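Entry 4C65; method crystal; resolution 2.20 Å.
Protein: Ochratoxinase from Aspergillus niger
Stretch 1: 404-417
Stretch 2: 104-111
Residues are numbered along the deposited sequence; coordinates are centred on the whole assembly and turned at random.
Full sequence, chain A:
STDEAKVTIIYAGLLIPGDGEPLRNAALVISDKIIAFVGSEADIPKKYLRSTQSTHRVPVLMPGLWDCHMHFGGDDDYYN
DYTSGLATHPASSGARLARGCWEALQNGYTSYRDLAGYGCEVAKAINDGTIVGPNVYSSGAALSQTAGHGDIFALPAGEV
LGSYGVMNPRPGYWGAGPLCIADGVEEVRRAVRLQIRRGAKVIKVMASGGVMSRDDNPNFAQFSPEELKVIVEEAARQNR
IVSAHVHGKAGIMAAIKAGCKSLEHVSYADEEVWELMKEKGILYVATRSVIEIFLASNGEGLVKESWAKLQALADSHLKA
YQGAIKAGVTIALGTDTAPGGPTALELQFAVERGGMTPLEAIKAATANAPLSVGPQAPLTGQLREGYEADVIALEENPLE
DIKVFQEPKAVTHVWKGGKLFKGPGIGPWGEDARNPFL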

# COMPACT_ATOMS: atom_id res chain seq x y z
N VAL A 404 -29.77 -25.30 40.77
CA VAL A 404 -28.67 -26.10 41.31
C VAL A 404 -27.39 -25.90 40.49
O VAL A 404 -26.29 -25.81 41.04
CB VAL A 404 -29.07 -27.59 41.40
CG1 VAL A 404 -27.85 -28.46 41.60
CG2 VAL A 404 -30.04 -27.80 42.57
N PHE A 405 -27.55 -25.79 39.17
CA PHE A 405 -26.43 -25.57 38.26
C PHE A 405 -25.65 -24.27 38.53
O PHE A 405 -24.53 -24.12 38.08
CB PHE A 405 -26.92 -25.55 36.83
CG PHE A 405 -27.47 -26.85 36.35
CD1 PHE A 405 -26.64 -27.92 36.14
CD2 PHE A 405 -28.82 -26.98 36.09
CE1 PHE A 405 -27.14 -29.13 35.68
CE2 PHE A 405 -29.33 -28.19 35.64
CZ PHE A 405 -28.49 -29.26 35.44
N GLN A 406 -26.24 -23.34 39.27
CA GLN A 406 -25.56 -22.09 39.58
C GLN A 406 -24.57 -22.20 40.74
O GLN A 406 -23.88 -21.22 41.03
CB GLN A 406 -26.59 -20.98 39.85
CG GLN A 406 -27.31 -20.56 38.58
CD GLN A 406 -28.52 -19.71 38.87
OE1 GLN A 406 -28.45 -18.78 39.67
NE2 GLN A 406 -29.64 -20.04 38.26
N GLU A 407 -24.50 -23.35 41.40
CA GLU A 407 -23.44 -23.58 42.36
C GLU A 407 -22.44 -24.58 41.75
O GLU A 407 -22.75 -25.77 41.67
CB GLU A 407 -24.02 -24.07 43.68
CG GLU A 407 -22.96 -24.44 44.72
CD GLU A 407 -21.87 -23.38 44.93
OE1 GLU A 407 -22.11 -22.44 45.71
OE2 GLU A 407 -20.78 -23.49 44.32
N PRO A 408 -21.24 -24.11 41.31
CA PRO A 408 -20.23 -25.03 40.72
C PRO A 408 -19.79 -26.20 41.63
O PRO A 408 -19.46 -27.26 41.10
CB PRO A 408 -19.01 -24.13 40.44
CG PRO A 408 -19.47 -22.72 40.55
CD PRO A 408 -20.76 -22.71 41.34
N LYS A 409 -19.82 -26.00 42.95
CA LYS A 409 -19.54 -27.07 43.91
C LYS A 409 -20.52 -28.24 43.75
O LYS A 409 -20.19 -29.37 44.04
CB LYS A 409 -19.65 -26.60 45.36
CG LYS A 409 -18.49 -25.89 46.07
CD LYS A 409 -18.57 -26.22 47.56
CE LYS A 409 -17.45 -25.56 48.40
NZ LYS A 409 -17.59 -24.10 48.42
N ALA A 410 -21.74 -27.95 43.30
CA ALA A 410 -22.75 -28.98 43.06
C ALA A 410 -22.44 -29.90 41.89
O ALA A 410 -23.05 -30.95 41.77
CB ALA A 410 -24.13 -28.35 42.85
N VAL A 411 -21.55 -29.46 41.00
CA VAL A 411 -21.01 -30.33 39.96
C VAL A 411 -19.74 -30.99 40.50
O VAL A 411 -18.69 -30.37 40.55
CB VAL A 411 -20.68 -29.53 38.69
CG1 VAL A 411 -20.15 -30.44 37.59
CG2 VAL A 411 -21.91 -28.79 38.20
N THR A 412 -19.84 -32.25 40.88
CA THR A 412 -18.73 -32.91 41.59
C THR A 412 -17.76 -33.59 40.66
O THR A 412 -16.59 -33.73 41.01
CB THR A 412 -19.25 -33.97 42.58
OG1 THR A 412 -20.02 -34.95 41.88
CG2 THR A 412 -20.10 -33.33 43.64
N HIS A 413 -18.26 -34.07 39.51
CA HIS A 413 -17.45 -34.84 38.57
C HIS A 413 -17.68 -34.32 37.18
O HIS A 413 -18.83 -34.10 36.79
CB HIS A 413 -17.83 -36.32 38.56
CG HIS A 413 -17.54 -37.04 39.83
ND1 HIS A 413 -18.28 -36.84 40.98
CD2 HIS A 413 -16.61 -37.97 40.13
CE1 HIS A 413 -17.80 -37.62 41.94
NE2 HIS A 413 -16.78 -38.31 41.45
N VAL A 414 -16.60 -34.16 36.43
CA VAL A 414 -16.69 -33.77 35.01
C VAL A 414 -15.80 -34.66 34.13
O VAL A 414 -14.59 -34.64 34.25
CB VAL A 414 -16.34 -32.29 34.80
CG1 VAL A 414 -16.45 -31.91 33.32
CG2 VAL A 414 -17.24 -31.40 35.65
N TRP A 415 -16.44 -35.44 33.26
CA TRP A 415 -15.78 -36.19 32.21
C TRP A 415 -15.98 -35.50 30.86
O TRP A 415 -17.10 -35.15 30.50
CB TRP A 415 -16.36 -37.60 32.09
CG TRP A 415 -15.99 -38.53 33.18
CD1 TRP A 415 -14.89 -39.33 33.24
CD2 TRP A 415 -16.72 -38.75 34.38
NE1 TRP A 415 -14.90 -40.05 34.40
CE2 TRP A 415 -16.02 -39.72 35.11
CE3 TRP A 415 -17.90 -38.22 34.91
CZ2 TRP A 415 -16.46 -40.17 36.36
CZ3 TRP A 415 -18.33 -38.67 36.13
CH2 TRP A 415 -17.61 -39.63 36.85
N LYS A 416 -14.88 -35.30 30.13
CA LYS A 416 -14.92 -34.85 28.74
C LYS A 416 -14.13 -35.83 27.90
O LYS A 416 -12.95 -36.05 28.15
CB LYS A 416 -14.33 -33.45 28.60
CG LYS A 416 -14.51 -32.89 27.19
CD LYS A 416 -13.78 -31.58 26.95
CE LYS A 416 -12.32 -31.74 26.55
NZ LYS A 416 -11.90 -30.58 25.75
N GLY A 417 -14.80 -36.43 26.92
CA GLY A 417 -14.17 -37.46 26.09
C GLY A 417 -13.65 -38.62 26.91
O GLY A 417 -12.62 -39.20 26.58
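Stretch 2 (104-111) ALQNGYTS

What course does the backbone of stretch 2 take beside stretch 1? It enters as the last turn of a helix, residues 104-106, and leaves helical angles at Asn107. Gly108 then adopts a positive phi (84/14), and the chain continues from Tyr109 as a strand that runs on past Ser111. Besides a weak bond from Asn107 N to Ala104 O at 3.1 Å, two hydrogen bonds hold this turn: Gly108 N donates to Leu105 O at 3.0 Å, and Tyr109 N donates to Ala104 O, also at 3.0 Å. Stretch 1 follows a comparable plan, with a 3-10 segment at 408-410 leading into the strand 411-416. Ala410 N bonds to Glu407 O at 2.9 Å and Val411 N to Pro408 O at 3.0 Å, the second of these bonds reaching the first residue of the strand.

How do the two strands run relative to each other? They point the same way, with an angle of 8° between their N-to-C directions, and their axes come no closer than 8.0 Å. No hydrogen bond crosses between the stretches, so side chains rather than sheet pairing fill the space between the strands. The register advances in the same sense on both sides: Pro408 CA is 4.9 Å from Asn107 CA, Val414 CA is 6.0 Å from Gly108 CA, and Lys416 CA is 6.2 Å from Thr110 CA. Together the two stretches bury 467 Å², counting both sides.

What meets the turn at Asn107 and Gly108? The CA-to-CB bond of Asn107 points away from stretch 1, yet the end of its side chain comes nearer, and OD1 lies 3.2 Å from Pro408 CG. Val411, in the t rotamer, points toward the turn and packs against its backbone: its CG2 is 3.7 Å from Asn107 O and its CG1 is 4.0 Å from Gly108 CA. Here the absence of a side chain at Gly108 matters, since an ideal CB would lie a tight 3.3 Å from Val411 CG1. The positive-phi backbone calls for glycine independently, because a CB would also be jammed against the preceding carbonyl oxygen.

Which side chains fill the gap farther along the strands? Val414, Lys416 and Thr110 all direct their CA-to-CB bonds across it. Val414 reaches both the helix end and the strand: its CG2 is 3.4 Å from Leu105 O, while its CG1 lies 4.2 Å from Leu105 CD1 and 3.9 Å from Thr110 CG2. Leu105 starts sideways, but the end of its side chain swings nearer to make that apolar contact. Lys416 contributes the aliphatic part of its chain, with CD 4.1 Å from Thr110 O and CG 4.4 Å from Thr110 CB; its NZ is hydrogen-bonded elsewhere in the structure. Between Val414 and Lys416, the CA-to-CB bond of Trp415 points away from stretch 2, as the alternation of a strand implies, and the residue meets stretch 2 through its backbone, with Trp415 O 3.9 Å from Thr110 CG2.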

# COMPACT_ATOMS: atom_id res chain seq x y z
N ALA A 104 -15.46 -22.79 32.84
CA ALA A 104 -16.60 -23.45 32.15
C ALA A 104 -16.65 -24.94 32.48
O ALA A 104 -17.69 -25.49 32.75
CB ALA A 104 -16.46 -23.27 30.64
N LEU A 105 -15.47 -25.57 32.42
CA LEU A 105 -15.38 -27.00 32.57
C LEU A 105 -15.66 -27.40 34.02
O LEU A 105 -16.32 -28.39 34.26
CB LEU A 105 -14.01 -27.47 32.10
CG LEU A 105 -13.85 -28.90 31.63
CD1 LEU A 105 -14.83 -29.26 30.53
CD2 LEU A 105 -12.43 -29.11 31.19
N GLN A 106 -15.22 -26.57 34.96
CA GLN A 106 -15.50 -26.76 36.37
C GLN A 106 -16.98 -26.61 36.69
O GLN A 106 -17.43 -27.12 37.72
CB GLN A 106 -14.72 -25.77 37.21
CG GLN A 106 -13.22 -25.95 37.12
CD GLN A 106 -12.70 -27.10 37.95
OE1 GLN A 106 -12.99 -27.21 39.14
NE2 GLN A 106 -11.93 -27.98 37.31
N ASN A 107 -17.73 -25.94 35.83
CA ASN A 107 -19.17 -25.82 35.99
C ASN A 107 -19.97 -26.87 35.25
O ASN A 107 -21.18 -26.76 35.16
CB ASN A 107 -19.64 -24.43 35.58
CG ASN A 107 -19.40 -23.42 36.67
OD1 ASN A 107 -20.25 -23.28 37.52
ND2 ASN A 107 -18.20 -22.81 36.73
N GLY A 108 -19.29 -27.84 34.65
CA GLY A 108 -19.96 -28.90 33.91
C GLY A 108 -20.31 -28.58 32.46
O GLY A 108 -21.07 -29.30 31.82
N TYR A 109 -19.75 -27.52 31.92
CA TYR A 109 -19.94 -27.21 30.51
C TYR A 109 -18.83 -27.85 29.68
O TYR A 109 -17.69 -27.39 29.74
CB TYR A 109 -20.02 -25.67 30.32
CG TYR A 109 -21.40 -25.14 30.71
CD1 TYR A 109 -21.75 -24.97 32.06
CD2 TYR A 109 -22.36 -24.88 29.73
CE1 TYR A 109 -23.01 -24.55 32.41
CE2 TYR A 109 -23.62 -24.43 30.07
CZ TYR A 109 -23.95 -24.29 31.42
OH TYR A 109 -25.21 -23.84 31.76
N THR A 110 -19.18 -28.90 28.94
CA THR A 110 -18.22 -29.65 28.17
C THR A 110 -18.21 -29.30 26.67
O THR A 110 -17.36 -29.78 25.92
CB THR A 110 -18.40 -31.16 28.38
OG1 THR A 110 -19.72 -31.55 27.99
CG2 THR A 110 -18.20 -31.52 29.83
N SER A 111 -19.17 -28.49 26.24
CA SER A 111 -19.18 -27.96 24.89
C SER A 111 -19.67 -26.52 24.87
O SER A 111 -20.61 -26.17 25.58
CB SER A 111 -20.05 -28.82 23.94
OG SER A 111 -19.44 -30.09 23.66